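Local structure of mevalonate kinase, putative (Leishmania major, 2HFS) at residues A[282-285]-A[290-293]; A[251-256]-A[265-270]; A[19-24]-A[156-161]; A[272-275]-A[280-283]. The protein probably catalyses the ATP-dependent phosphorylation of (R)-mevalonate to (R)-5-phosphomevalonate, an early step of isoprenoid biosynthesis. One frame throughout, in Å; residues are numbered along the deposited sequence.

Contacts 1, 2 and 4 lie close together in the C-terminal part of the chain, and strand 280-284 ties them together: contact 1 pairs it with strand 291-296, contact 4 joins it to the end of helix 264-275, and His-253 of contact 2 accepts a probable hydrogen bond from its Leu-283 N (3.1 Å to ND1). The centres of contacts 2 and 4 are about 7 Å apart, those of contacts 1 and 2 about 8 Å. Contact 3, about 13 Å from contact 1 between centres, belongs to the probable active-site cleft. Strand 17-25 connects the two, since Ser-284 OG lies 3.0 Å from Ile-23 N in a probable hydrogen bond.

Contact 1: A[282-285]-A[290-293]; sequences KLSG and GIAV
Ile-291 opens this pairing by laying its side chain along Ser-284. Its CG1 sits in the crowded position between backbone N and carbonyl carbon (chi1 55°), which carries the terminal CD1 to 3.7 Å from Ser-284 OG. The hydroxyl itself is used elsewhere, on the backbone N of Ile-23, so a small polar residue packs against a methyl while binding strand 17-25. Ile-291 O receives Ser-284 N at 2.9 Å. On the loop side a water takes over: it donates to Ser-284 O at 2.7 Å and accepts from Ile-291 N over a longer 3.3 Å. At Ala-292 the strands come together in a non-hydrogen-bonded pair with Leu-283, and a methyl suits the place because Ala-292 CB lies only 3.4 Å from Lys-282 O. Val-293 then forms a hydrogen-bonded pair with Lys-282, its N giving a bond of 2.9 Å to Lys-282 O, while Lys-282 N returns one of 3.0 Å to Val-293 O. The two side chains run side by side, the valine branch CG1 against the aliphatic CG of the lysine. Further out the lysine chain bends, and NZ turns back to Leu-283 O at 3.0 Å while also holding Leu-24 O and the carboxylate of Glu-27. This is an antiparallel beta hairpin; its first strand and glycine-rich turn carry the third conserved motif of GHMP kinases.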
ATOM      1  N   LYS A 282      -0.075  -2.212 -14.988  1.00 10.19           N
ATOM      2  CA  LYS A 282      -1.390  -2.738 -14.652  1.00  9.19           C
ATOM      3  C   LYS A 282      -1.996  -1.877 -13.575  1.00  7.09           C
ATOM      4  O   LYS A 282      -1.284  -1.182 -12.846  1.00  8.57           O
ATOM      5  CB  LYS A 282      -1.288  -4.192 -14.152  1.00  8.34           C
ATOM      6  CG  LYS A 282      -0.356  -4.373 -12.926  1.00  9.57           C
ATOM      7  CD  LYS A 282      -0.290  -5.835 -12.465  1.00 10.69           C
ATOM      8  CE  LYS A 282      -1.561  -6.304 -11.725  1.00 12.25           C
ATOM      9  NZ  LYS A 282      -1.653  -5.711 -10.356  1.00 13.59           N
ATOM     10  N   LEU A 283      -3.304  -1.970 -13.436  1.00  8.09           N
ATOM     11  CA  LEU A 283      -3.967  -1.365 -12.290  1.00  6.74           C
ATOM     12  C   LEU A 283      -3.432  -2.023 -11.024  1.00  8.16           C
ATOM     13  O   LEU A 283      -2.997  -3.167 -11.056  1.00  8.71           O
ATOM     14  CB  LEU A 283      -5.480  -1.534 -12.356  1.00  8.74           C
ATOM     15  CG  LEU A 283      -6.169  -2.892 -12.267  1.00  6.38           C
ATOM     16  CD1 LEU A 283      -6.393  -3.457 -10.825  1.00  7.93           C
ATOM     17  CD2 LEU A 283      -7.535  -2.691 -12.966  1.00  8.50           C
ATOM     18  N   SER A 284      -3.474  -1.299  -9.914  1.00  8.53           N
ATOM     19  CA  SER A 284      -2.980  -1.835  -8.644  1.00  9.23           C
ATOM     20  C   SER A 284      -4.021  -1.600  -7.570  1.00  9.63           C
ATOM     21  O   SER A 284      -4.317  -0.454  -7.245  1.00 10.37           O
ATOM     22  CB  SER A 284      -1.669  -1.156  -8.241  1.00  8.32           C
ATOM     23  OG  SER A 284      -1.237  -1.633  -6.976  1.00 11.29           O
ATOM     24  N   GLY A 285      -4.572  -2.680  -7.024  1.00 10.12           N
ATOM     25  CA  GLY A 285      -5.501  -2.560  -5.908  1.00 10.80           C
ATOM     26  C   GLY A 285      -6.936  -2.680  -6.363  1.00 12.07           C
ATOM     27  O   GLY A 285      -7.262  -3.535  -7.180  1.00 13.46           O
ATOM     28  N   GLY A 290      -8.237   4.909  -8.539  1.00 12.79           N
ATOM     29  CA  GLY A 290      -7.064   4.587  -7.735  1.00 11.61           C
ATOM     30  C   GLY A 290      -5.780   4.685  -8.553  1.00 12.16           C
ATOM     31  O   GLY A 290      -5.635   5.594  -9.371  1.00 13.42           O
ATOM     32  N   ILE A 291      -4.887   3.716  -8.359  1.00 11.20           N
ATOM     33  CA  ILE A 291      -3.541   3.751  -8.927  1.00 10.24           C
ATOM     34  C   ILE A 291      -3.280   2.623  -9.921  1.00 11.41           C
ATOM     35  O   ILE A 291      -3.937   1.551  -9.877  1.00 10.03           O
ATOM     36  CB  ILE A 291      -2.416   3.706  -7.816  1.00 11.95           C
ATOM     37  CG1 ILE A 291      -2.566   2.486  -6.878  1.00  7.96           C
ATOM     38  CG2 ILE A 291      -2.372   5.020  -7.032  1.00 10.62           C
ATOM     39  CD1 ILE A 291      -1.218   2.009  -6.267  1.00 13.90           C
ATOM     40  N   ALA A 292      -2.314   2.891 -10.803  1.00  9.34           N
ATOM     41  CA  ALA A 292      -1.689   1.879 -11.634  1.00 10.30           C
ATOM     42  C   ALA A 292      -0.215   1.862 -11.304  1.00  9.55           C
ATOM     43  O   ALA A 292       0.314   2.820 -10.735  1.00  8.83           O
ATOM     44  CB  ALA A 292      -1.890   2.175 -13.116  1.00  9.36           C
ATOM     45  N   VAL A 293       0.441   0.755 -11.662  1.00  9.42           N
ATOM     46  CA  VAL A 293       1.862   0.582 -11.418  1.00  9.99           C
ATOM     47  C   VAL A 293       2.540   0.089 -12.697  1.00 11.10           C
ATOM     48  O   VAL A 293       1.999  -0.769 -13.398  1.00 11.22           O
ATOM     49  CB  VAL A 293       2.120  -0.395 -10.237  1.00 11.47           C
ATOM     50  CG1 VAL A 293       1.460  -1.788 -10.468  1.00  8.11           C
ATOM     51  CG2 VAL A 293       3.583  -0.545 -10.005  1.00  8.44           C
TER
HETATM   52  O   HOH W   1      -5.911   1.432  -6.267  1.00 13.68           O

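Contact 2: A[251-256]-A[265-270]; sequences ANHDLC and ELESIV
His-253 of helix 242-258 reaches across to Glu-267 and Val-270 of helix 264-275, forming a histidine-carboxylate hydrogen bond between two helices that flank the C-terminal sheet of this GHMP kinase. The backbones stay well apart, 9.0 Å between His-253 CA and Val-270 CA, so a long side chain is needed to span them. From CB, which packs on Lys-282, the ring leaves with CG anti to the backbone N (chi1 -178°) and points straight at the other helix. ND1 accepts from the backbone N of Leu-283, fixing the rotation of the ring and leaving NE2 to act as the donor. CD2 is 3.7 Å from Glu-267 OE2, and CE1, on the other flank of NE2, comes closer to the same oxygen, at 3.3 Å. Val-270 also meets this end: its CG1 lies over one ring face toward the rim, and its CG2 is 3.6 Å from NE2, a beta-branched residue filling the ground next to the bond. At the tip, NE2 donates to Glu-267 OE2 over 2.6 Å, short but bent, with an angle of 140° at the hydrogen. The glutamate chain folds at its second torsion, bringing the carboxylate back to the ring with its plane turned 31° from it. OE2 is met on the syn side but well out of the carboxylate plane and also receives Ser-262 OG. With ND1 accepting, the ring is probably the neutral tautomer protonated on NE2, whose N-H the carboxylate would polarise. The other oxygen, OE1, stays 3.6 Å from NE2 and forms a long, weak ion pair with Arg-257.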
ATOM      1  N   ALA A 251      -0.327  -9.572 -18.190  1.00  8.16           N
ATOM      2  CA  ALA A 251      -1.287 -10.663 -18.248  1.00  8.94           C
ATOM      3  C   ALA A 251      -2.280 -10.524 -17.112  1.00  7.68           C
ATOM      4  O   ALA A 251      -3.474 -10.758 -17.296  1.00  9.07           O
ATOM      5  CB  ALA A 251      -0.571 -12.005 -18.168  1.00  8.25           C
ATOM      6  N   ASN A 252      -1.772 -10.151 -15.940  1.00  8.68           N
ATOM      7  CA  ASN A 252      -2.619  -9.925 -14.778  1.00  8.64           C
ATOM      8  C   ASN A 252      -3.592  -8.788 -15.007  1.00  7.35           C
ATOM      9  O   ASN A 252      -4.773  -8.927 -14.700  1.00  7.20           O
ATOM     10  CB  ASN A 252      -1.778  -9.645 -13.506  1.00  9.36           C
ATOM     11  CG  ASN A 252      -2.563  -9.884 -12.187  1.00 10.30           C
ATOM     12  OD1 ASN A 252      -1.968  -9.832 -11.107  1.00 11.13           O
ATOM     13  ND2 ASN A 252      -3.877 -10.137 -12.267  1.00  9.65           N
ATOM     14  N   HIS A 253      -3.117  -7.664 -15.535  1.00  8.43           N
ATOM     15  CA  HIS A 253      -4.020  -6.561 -15.878  1.00  8.01           C
ATOM     16  C   HIS A 253      -5.130  -7.052 -16.801  1.00 10.13           C
ATOM     17  O   HIS A 253      -6.306  -6.758 -16.608  1.00 10.53           O
ATOM     18  CB  HIS A 253      -3.273  -5.424 -16.575  1.00  9.41           C
ATOM     19  CG  HIS A 253      -4.146  -4.256 -16.894  1.00  7.92           C
ATOM     20  ND1 HIS A 253      -4.526  -3.331 -15.943  1.00  9.90           N
ATOM     21  CD2 HIS A 253      -4.749  -3.880 -18.048  1.00  7.38           C
ATOM     22  CE1 HIS A 253      -5.306  -2.426 -16.498  1.00 10.56           C
ATOM     23  NE2 HIS A 253      -5.447  -2.726 -17.778  1.00  9.09           N
ATOM     24  N   ASP A 254      -4.745  -7.813 -17.821  1.00 12.53           N
ATOM     25  CA  ASP A 254      -5.720  -8.355 -18.752  1.00 13.45           C
ATOM     26  C   ASP A 254      -6.837  -9.092 -18.009  1.00 12.22           C
ATOM     27  O   ASP A 254      -8.013  -8.814 -18.234  1.00 13.49           O
ATOM     28  CB  ASP A 254      -5.041  -9.255 -19.774  1.00 14.82           C
ATOM     29  CG  ASP A 254      -5.650  -9.128 -21.147  1.00 18.28           C
ATOM     30  OD1 ASP A 254      -6.158  -8.025 -21.465  1.00 26.53           O
ATOM     31  OD2 ASP A 254      -5.624 -10.052 -21.986  1.00 20.67           O
ATOM     32  N   LEU A 255      -6.472  -9.981 -17.081  1.00 13.44           N
ATOM     33  CA  LEU A 255      -7.466 -10.699 -16.251  1.00 12.24           C
ATOM     34  C   LEU A 255      -8.362  -9.773 -15.398  1.00 13.40           C
ATOM     35  O   LEU A 255      -9.550 -10.049 -15.196  1.00 14.39           O
ATOM     36  CB  LEU A 255      -6.767 -11.730 -15.363  1.00 14.15           C
ATOM     37  CG  LEU A 255      -6.270 -12.952 -16.138  1.00 12.33           C
ATOM     38  CD1 LEU A 255      -5.370 -13.789 -15.264  1.00 17.93           C
ATOM     39  CD2 LEU A 255      -7.437 -13.787 -16.677  1.00 18.97           C
ATOM     40  N   CYS A 256      -7.774  -8.692 -14.894  1.00 12.58           N
ATOM     41  CA  CYS A 256      -8.507  -7.668 -14.125  1.00 12.45           C
ATOM     42  C   CYS A 256      -9.529  -6.963 -14.976  1.00 12.47           C
ATOM     43  O   CYS A 256     -10.623  -6.686 -14.516  1.00 11.30           O
ATOM     44  CB  CYS A 256      -7.540  -6.651 -13.523  1.00 14.17           C
ATOM     45  SG  CYS A 256      -6.596  -7.391 -12.179  1.00 12.56           S
ATOM     46  N   GLU A 265      -9.652   5.518 -17.622  1.00 14.14           N
ATOM     47  CA  GLU A 265      -8.493   6.247 -17.109  1.00 13.59           C
ATOM     48  C   GLU A 265      -7.323   5.297 -16.845  1.00 13.72           C
ATOM     49  O   GLU A 265      -6.186   5.584 -17.203  1.00 13.12           O
ATOM     50  CB  GLU A 265      -8.851   7.037 -15.847  1.00 14.71           C
ATOM     51  CG  GLU A 265      -9.814   8.190 -16.088  1.00 16.50           C
ATOM     52  CD  GLU A 265     -11.270   7.756 -16.070  1.00 19.47           C
ATOM     53  OE1 GLU A 265     -11.541   6.560 -15.798  1.00 17.20           O
ATOM     54  OE2 GLU A 265     -12.149   8.616 -16.301  1.00 21.10           O
ATOM     55  N   LEU A 266      -7.615   4.163 -16.232  1.00 10.96           N
ATOM     56  CA  LEU A 266      -6.592   3.153 -16.024  1.00  9.11           C
ATOM     57  C   LEU A 266      -6.056   2.612 -17.344  1.00  9.99           C
ATOM     58  O   LEU A 266      -4.855   2.437 -17.505  1.00  9.82           O
ATOM     59  CB  LEU A 266      -7.120   2.019 -15.140  1.00  9.71           C
ATOM     60  CG  LEU A 266      -7.249   2.377 -13.652  1.00  6.73           C
ATOM     61  CD1 LEU A 266      -8.006   1.275 -12.930  1.00  9.82           C
ATOM     62  CD2 LEU A 266      -5.882   2.611 -13.022  1.00 10.37           C
ATOM     63  N   GLU A 267      -6.947   2.323 -18.286  1.00  9.73           N
ATOM     64  CA  GLU A 267      -6.505   1.803 -19.581  1.00 10.09           C
ATOM     65  C   GLU A 267      -5.556   2.792 -20.290  1.00 10.50           C
ATOM     66  O   GLU A 267      -4.515   2.399 -20.827  1.00 10.63           O
ATOM     67  CB  GLU A 267      -7.721   1.462 -20.447  1.00 10.89           C
ATOM     68  CG  GLU A 267      -8.493   0.260 -19.927  1.00 10.68           C
ATOM     69  CD  GLU A 267      -7.620  -0.982 -19.783  1.00 13.13           C
ATOM     70  OE1 GLU A 267      -6.928  -1.369 -20.769  1.00 10.73           O
ATOM     71  OE2 GLU A 267      -7.628  -1.577 -18.683  1.00 11.42           O
ATOM     72  N   SER A 268      -5.893   4.073 -20.248  1.00 10.43           N
ATOM     73  CA  SER A 268      -5.074   5.118 -20.880  1.00 13.11           C
ATOM     74  C   SER A 268      -3.649   5.149 -20.307  1.00 12.82           C
ATOM     75  O   SER A 268      -2.648   5.165 -21.047  1.00 14.44           O
ATOM     76  CB  SER A 268      -5.754   6.483 -20.735  1.00 11.31           C
ATOM     77  OG  SER A 268      -4.912   7.517 -21.200  1.00 16.91           O
ATOM     78  N   ILE A 269      -3.570   5.105 -18.988  1.00 11.54           N
ATOM     79  CA  ILE A 269      -2.298   5.062 -18.273  1.00 11.02           C
ATOM     80  C   ILE A 269      -1.468   3.835 -18.669  1.00 10.35           C
ATOM     81  O   ILE A 269      -0.319   3.980 -19.108  1.00  7.82           O
ATOM     82  CB  ILE A 269      -2.536   5.121 -16.740  1.00 10.78           C
ATOM     83  CG1 ILE A 269      -3.249   6.421 -16.344  1.00 12.07           C
ATOM     84  CG2 ILE A 269      -1.229   5.007 -15.950  1.00  9.64           C
ATOM     85  CD1 ILE A 269      -3.768   6.437 -14.887  1.00  9.69           C
ATOM     86  N   VAL A 270      -2.046   2.641 -18.541  1.00  9.73           N
ATOM     87  CA  VAL A 270      -1.270   1.427 -18.835  1.00 11.77           C
ATOM     88  C   VAL A 270      -0.777   1.371 -20.301  1.00 11.89           C
ATOM     89  O   VAL A 270       0.351   0.951 -20.556  1.00 11.34           O
ATOM     90  CB  VAL A 270      -1.928   0.112 -18.354  1.00 12.63           C
ATOM     91  CG1 VAL A 270      -2.170   0.148 -16.837  1.00 12.03           C
ATOM     92  CG2 VAL A 270      -3.192  -0.227 -19.131  1.00 14.20           C
TER

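Contact 3: A[19-24]-A[156-161]; sequences YGKVIL and GADNTA
In the probable active-site cleft, Lys-21 of strand 17-25 meets Asp-158 in the first turn of helix 157-164. Lys-21 NZ donates to Asp-158 OD1 at 3.1 Å in a salt bridge, approaching from above the carboxylate, 37° out of its plane, while OD2 is farther from it at 3.8 Å. The lysine starts with CG anti to its backbone nitrogen (chi1 173°), then bends at the second and third torsions, so that the chain crosses the aspartate at a slant and CD also lies 3.1 Å from OD1. Nearer the backbone the same chain is apolar: CG rests 3.9 Å from Ala-161 CB, where a methyl lets strand and helix come close. Lys-21 lies in the Gly-Lys-Val-Ile-Leu-Phe-Gly-Glu-His sequence, the first GHMP kinase motif, and its pairing with Asp-158 is consistent with the lysine-aspartate pair placed at the phosphoryl-transfer site in related mevalonate kinases. Tyr-19 presents the edge of its ring to the helix, with CD2 3.9 Å from Ala-161 O. Gly-156 stands at the N-cap, and its carbonyl O takes both Thr-160 N and Thr-160 OG1, the latter at 2.9 Å from above the carbonyl plane.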
ATOM      1  N   TYR A  19       6.205   2.098   5.618  1.00  7.02           N
ATOM      2  CA  TYR A  19       6.352   2.105   4.159  1.00  7.02           C
ATOM      3  C   TYR A  19       5.017   2.185   3.427  1.00  7.52           C
ATOM      4  O   TYR A  19       3.994   1.718   3.949  1.00  9.06           O
ATOM      5  CB  TYR A  19       7.125   0.879   3.699  1.00  8.50           C
ATOM      6  CG  TYR A  19       8.435   0.662   4.417  1.00 10.35           C
ATOM      7  CD1 TYR A  19       9.551   1.452   4.140  1.00 13.18           C
ATOM      8  CD2 TYR A  19       8.557  -0.329   5.401  1.00 11.88           C
ATOM      9  CE1 TYR A  19      10.766   1.241   4.799  1.00 13.50           C
ATOM     10  CE2 TYR A  19       9.776  -0.543   6.063  1.00 11.98           C
ATOM     11  CZ  TYR A  19      10.869   0.249   5.739  1.00 14.10           C
ATOM     12  OH  TYR A  19      12.074   0.077   6.394  1.00 19.45           O
ATOM     13  N   GLY A  20       5.031   2.797   2.236  1.00  5.62           N
ATOM     14  CA  GLY A  20       3.910   2.689   1.300  1.00 10.11           C
ATOM     15  C   GLY A  20       3.778   1.292   0.723  1.00 11.34           C
ATOM     16  O   GLY A  20       4.613   0.433   0.990  1.00  9.47           O
ATOM     17  N   LYS A  21       2.728   1.080  -0.073  1.00 12.27           N
ATOM     18  CA  LYS A  21       2.361  -0.250  -0.566  1.00 13.70           C
ATOM     19  C   LYS A  21       1.777  -0.205  -1.970  1.00 13.62           C
ATOM     20  O   LYS A  21       0.930   0.638  -2.262  1.00 11.50           O
ATOM     21  CB  LYS A  21       1.299  -0.881   0.356  1.00 14.35           C
ATOM     22  CG  LYS A  21       0.746  -2.214  -0.187  1.00 18.50           C
ATOM     23  CD  LYS A  21      -0.782  -2.291  -0.169  1.00 18.31           C
ATOM     24  CE  LYS A  21      -1.465  -1.161  -0.955  1.00 16.78           C
ATOM     25  NZ  LYS A  21      -2.933  -1.368  -1.078  1.00 21.53           N
ATOM     26  N   VAL A  22       2.200  -1.135  -2.824  1.00 11.17           N
ATOM     27  CA  VAL A  22       1.484  -1.387  -4.080  1.00 12.14           C
ATOM     28  C   VAL A  22       1.216  -2.891  -4.219  1.00 10.97           C
ATOM     29  O   VAL A  22       2.000  -3.703  -3.762  1.00 12.38           O
ATOM     30  CB  VAL A  22       2.223  -0.861  -5.364  1.00 12.97           C
ATOM     31  CG1 VAL A  22       2.654   0.597  -5.202  1.00 14.35           C
ATOM     32  CG2 VAL A  22       3.418  -1.724  -5.726  1.00 15.73           C
ATOM     33  N   ILE A  23       0.110  -3.253  -4.845  1.00 13.40           N
ATOM     34  CA  ILE A  23      -0.115  -4.656  -5.153  1.00 12.77           C
ATOM     35  C   ILE A  23       0.425  -4.955  -6.543  1.00 14.58           C
ATOM     36  O   ILE A  23      -0.043  -4.391  -7.544  1.00 15.29           O
ATOM     37  CB  ILE A  23      -1.600  -5.016  -5.027  1.00 12.84           C
ATOM     38  CG1 ILE A  23      -2.107  -4.705  -3.626  1.00 14.35           C
ATOM     39  CG2 ILE A  23      -1.786  -6.496  -5.313  1.00 11.08           C
ATOM     40  CD1 ILE A  23      -3.587  -4.477  -3.553  1.00 19.38           C
ATOM     41  N   LEU A  24       1.436  -5.820  -6.606  1.00 14.37           N
ATOM     42  CA  LEU A  24       2.029  -6.188  -7.876  1.00 13.61           C
ATOM     43  C   LEU A  24       1.184  -7.224  -8.594  1.00 13.37           C
ATOM     44  O   LEU A  24       0.935  -7.099  -9.791  1.00 14.51           O
ATOM     45  CB  LEU A  24       3.459  -6.694  -7.694  1.00 14.91           C
ATOM     46  CG  LEU A  24       4.487  -5.644  -7.280  1.00 14.89           C
ATOM     47  CD1 LEU A  24       5.848  -6.286  -7.382  1.00 18.74           C
ATOM     48  CD2 LEU A  24       4.393  -4.394  -8.167  1.00 18.23           C
ATOM     49  N   GLY A 156      -5.235  -6.773   6.106  1.00 25.37           N
ATOM     50  CA  GLY A 156      -3.934  -6.947   6.730  1.00 22.15           C
ATOM     51  C   GLY A 156      -2.753  -6.601   5.833  1.00 20.49           C
ATOM     52  O   GLY A 156      -1.657  -6.323   6.334  1.00 19.77           O
ATOM     53  N   ALA A 157      -2.960  -6.613   4.516  1.00 18.17           N
ATOM     54  CA  ALA A 157      -1.845  -6.420   3.582  1.00 16.96           C
ATOM     55  C   ALA A 157      -1.217  -5.041   3.659  1.00 16.36           C
ATOM     56  O   ALA A 157      -0.020  -4.904   3.426  1.00 14.68           O
ATOM     57  CB  ALA A 157      -2.239  -6.757   2.141  1.00 18.31           C
ATOM     58  N   ASP A 158      -2.008  -4.022   3.990  1.00 15.15           N
ATOM     59  CA  ASP A 158      -1.457  -2.668   4.027  1.00 15.74           C
ATOM     60  C   ASP A 158      -0.542  -2.477   5.238  1.00 14.33           C
ATOM     61  O   ASP A 158       0.586  -2.020   5.087  1.00 13.75           O
ATOM     62  CB  ASP A 158      -2.556  -1.606   4.000  1.00 15.10           C
ATOM     63  CG  ASP A 158      -3.285  -1.538   2.671  1.00 19.55           C
ATOM     64  OD1 ASP A 158      -3.114  -2.447   1.801  1.00 19.95           O
ATOM     65  OD2 ASP A 158      -4.070  -0.594   2.413  1.00 22.50           O
ATOM     66  N   ASN A 159      -1.028  -2.840   6.427  1.00 14.15           N
ATOM     67  CA  ASN A 159      -0.209  -2.757   7.634  1.00 12.99           C
ATOM     68  C   ASN A 159       1.014  -3.657   7.579  1.00 12.17           C
ATOM     69  O   ASN A 159       2.090  -3.277   8.038  1.00 12.94           O
ATOM     70  CB  ASN A 159      -1.002  -2.974   8.934  1.00 12.47           C
ATOM     71  CG  ASN A 159      -1.940  -4.161   8.882  1.00 15.38           C
ATOM     72  OD1 ASN A 159      -3.090  -4.047   8.424  1.00 15.47           O
ATOM     73  ND2 ASN A 159      -1.489  -5.298   9.411  1.00 13.38           N
ATOM     74  N   THR A 160       0.859  -4.839   6.997  1.00 12.29           N
ATOM     75  CA  THR A 160       1.973  -5.772   6.959  1.00 11.63           C
ATOM     76  C   THR A 160       3.086  -5.226   6.041  1.00 10.81           C
ATOM     77  O   THR A 160       4.271  -5.262   6.388  1.00 10.80           O
ATOM     78  CB  THR A 160       1.481  -7.181   6.531  1.00 12.56           C
ATOM     79  OG1 THR A 160       0.552  -7.688   7.510  1.00 14.10           O
ATOM     80  CG2 THR A 160       2.626  -8.182   6.606  1.00 13.43           C
ATOM     81  N   ALA A 161       2.717  -4.699   4.874  1.00 12.89           N
ATOM     82  CA  ALA A 161       3.695  -4.068   3.987  1.00 11.83           C
ATOM     83  C   ALA A 161       4.334  -2.837   4.650  1.00 11.48           C
ATOM     84  O   ALA A 161       5.548  -2.628   4.576  1.00 10.50           O
ATOM     85  CB  ALA A 161       3.016  -3.643   2.666  1.00 13.96           C
TER

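Contact 4: A[272-275]-A[280-283]; sequences TCRT and GAKL
Arg-274 NH2 donates to Ala-281 O at 2.8 Å, the one hydrogen bond between segments 272-275 and 280-283. The bond is bent, 141° at the hydrogen, and the oxygen lies by the guanidinium edge but tilted from its plane by 24°. A long side chain suits the place: Arg-274 is extended from CG to NE, which carries the guanidinium out to the carbonyl of Ala-281, and its CG passes 4.4 Å from Ala-281 CB. Cys-273 makes the apolar half of the contact, its CB 3.8 Å from Ala-281 CB. Its sulfur, anti to the carbonyl carbon (chi1 -68°), is turned off the alanine, and the beta carbons do the touching. Within the four-stranded sheet, strand 280-284 is an outermost strand. Gly-280 and Lys-282 bond to strand 291-296, whereas the N and O of Ala-281 face outward and are met by side chains, O by Arg-274 and N by Asn-250 OD1, an oxygen that also takes a weak bond from Arg-274 NE. Helix 242-258 thus borders the strand edge through Asn-250 and His-253, while Cys-273 also packs on Ile-305 and Leu-309 of helix 299-312 and on Ala-294 of strand 291-296.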
ATOM      1  N   THR A 272      -0.044   3.994 -22.229  1.00 12.42           N
ATOM      2  CA  THR A 272       1.093   4.923 -22.351  1.00 13.30           C
ATOM      3  C   THR A 272       2.375   4.411 -21.684  1.00 12.89           C
ATOM      4  O   THR A 272       3.466   4.601 -22.226  1.00 10.86           O
ATOM      5  CB  THR A 272       0.704   6.337 -21.852  1.00 14.35           C
ATOM      6  OG1 THR A 272      -0.268   6.879 -22.748  1.00 14.62           O
ATOM      7  CG2 THR A 272       1.860   7.340 -22.006  1.00 14.12           C
ATOM      8  N   CYS A 273       2.238   3.759 -20.528  1.00 12.20           N
ATOM      9  CA  CYS A 273       3.384   3.142 -19.862  1.00 12.88           C
ATOM     10  C   CYS A 273       4.055   2.090 -20.770  1.00 13.60           C
ATOM     11  O   CYS A 273       5.281   2.098 -20.936  1.00 13.29           O
ATOM     12  CB  CYS A 273       2.977   2.521 -18.514  1.00 12.76           C
ATOM     13  SG  CYS A 273       2.509   3.720 -17.229  1.00 12.10           S
ATOM     14  N   ARG A 274       3.259   1.199 -21.366  1.00 13.08           N
ATOM     15  CA  ARG A 274       3.809   0.180 -22.274  1.00 13.11           C
ATOM     16  C   ARG A 274       4.487   0.793 -23.503  1.00 12.83           C
ATOM     17  O   ARG A 274       5.574   0.374 -23.880  1.00 13.72           O
ATOM     18  CB  ARG A 274       2.735  -0.812 -22.710  1.00 13.09           C
ATOM     19  CG  ARG A 274       2.114  -1.523 -21.516  1.00  9.78           C
ATOM     20  CD  ARG A 274       1.228  -2.682 -21.860  1.00 15.98           C
ATOM     21  NE  ARG A 274       0.559  -3.158 -20.663  1.00 16.18           N
ATOM     22  CZ  ARG A 274      -0.761  -3.300 -20.527  1.00 20.00           C
ATOM     23  NH1 ARG A 274      -1.602  -3.018 -21.528  1.00 19.59           N
ATOM     24  NH2 ARG A 274      -1.234  -3.743 -19.385  1.00 15.70           N
ATOM     25  N   THR A 275       3.827   1.784 -24.097  1.00 13.19           N
ATOM     26  CA  THR A 275       4.334   2.561 -25.222  1.00 14.67           C
ATOM     27  C   THR A 275       5.725   3.130 -24.968  1.00 14.58           C
ATOM     28  O   THR A 275       6.593   3.078 -25.856  1.00 14.65           O
ATOM     29  CB  THR A 275       3.340   3.702 -25.559  1.00 14.44           C
ATOM     30  OG1 THR A 275       2.131   3.138 -26.093  1.00 16.69           O
ATOM     31  CG2 THR A 275       3.887   4.581 -26.706  1.00 14.13           C
ATOM     32  N   GLY A 280       6.183  -3.942 -17.743  1.00 10.36           N
ATOM     33  CA  GLY A 280       4.785  -4.322 -17.528  1.00 10.04           C
ATOM     34  C   GLY A 280       4.060  -3.171 -16.863  1.00 10.68           C
ATOM     35  O   GLY A 280       4.698  -2.317 -16.260  1.00 11.79           O
ATOM     36  N   ALA A 281       2.728  -3.168 -16.937  1.00  9.97           N
ATOM     37  CA  ALA A 281       1.946  -2.108 -16.311  1.00 10.53           C
ATOM     38  C   ALA A 281       0.526  -2.601 -16.105  1.00 10.69           C
ATOM     39  O   ALA A 281      -0.026  -3.316 -16.948  1.00 11.83           O
ATOM     40  CB  ALA A 281       1.944  -0.867 -17.178  1.00  8.10           C
ATOM     41  N   LYS A 282      -0.075  -2.212 -14.988  1.00 10.19           N
ATOM     42  CA  LYS A 282      -1.390  -2.738 -14.652  1.00  9.19           C
ATOM     43  C   LYS A 282      -1.996  -1.877 -13.575  1.00  7.09           C
ATOM     44  O   LYS A 282      -1.284  -1.182 -12.846  1.00  8.57           O
ATOM     45  CB  LYS A 282      -1.288  -4.192 -14.152  1.00  8.34           C
ATOM     46  CG  LYS A 282      -0.356  -4.373 -12.926  1.00  9.57           C
ATOM     47  CD  LYS A 282      -0.290  -5.835 -12.465  1.00 10.69           C
ATOM     48  CE  LYS A 282      -1.561  -6.304 -11.725  1.00 12.25           C
ATOM     49  NZ  LYS A 282      -1.653  -5.711 -10.356  1.00 13.59           N
ATOM     50  N   LEU A 283      -3.304  -1.970 -13.436  1.00  8.09           N
ATOM     51  CA  LEU A 283      -3.967  -1.365 -12.290  1.00  6.74           C
ATOM     52  C   LEU A 283      -3.432  -2.023 -11.024  1.00  8.16           C
ATOM     53  O   LEU A 283      -2.997  -3.167 -11.056  1.00  8.71           O
ATOM     54  CB  LEU A 283      -5.480  -1.534 -12.356  1.00  8.74           C
ATOM     55  CG  LEU A 283      -6.169  -2.892 -12.267  1.00  6.38           C
ATOM     56  CD1 LEU A 283      -6.393  -3.457 -10.825  1.00  7.93           C
ATOM     57  CD2 LEU A 283      -7.535  -2.691 -12.966  1.00  8.50           C
TER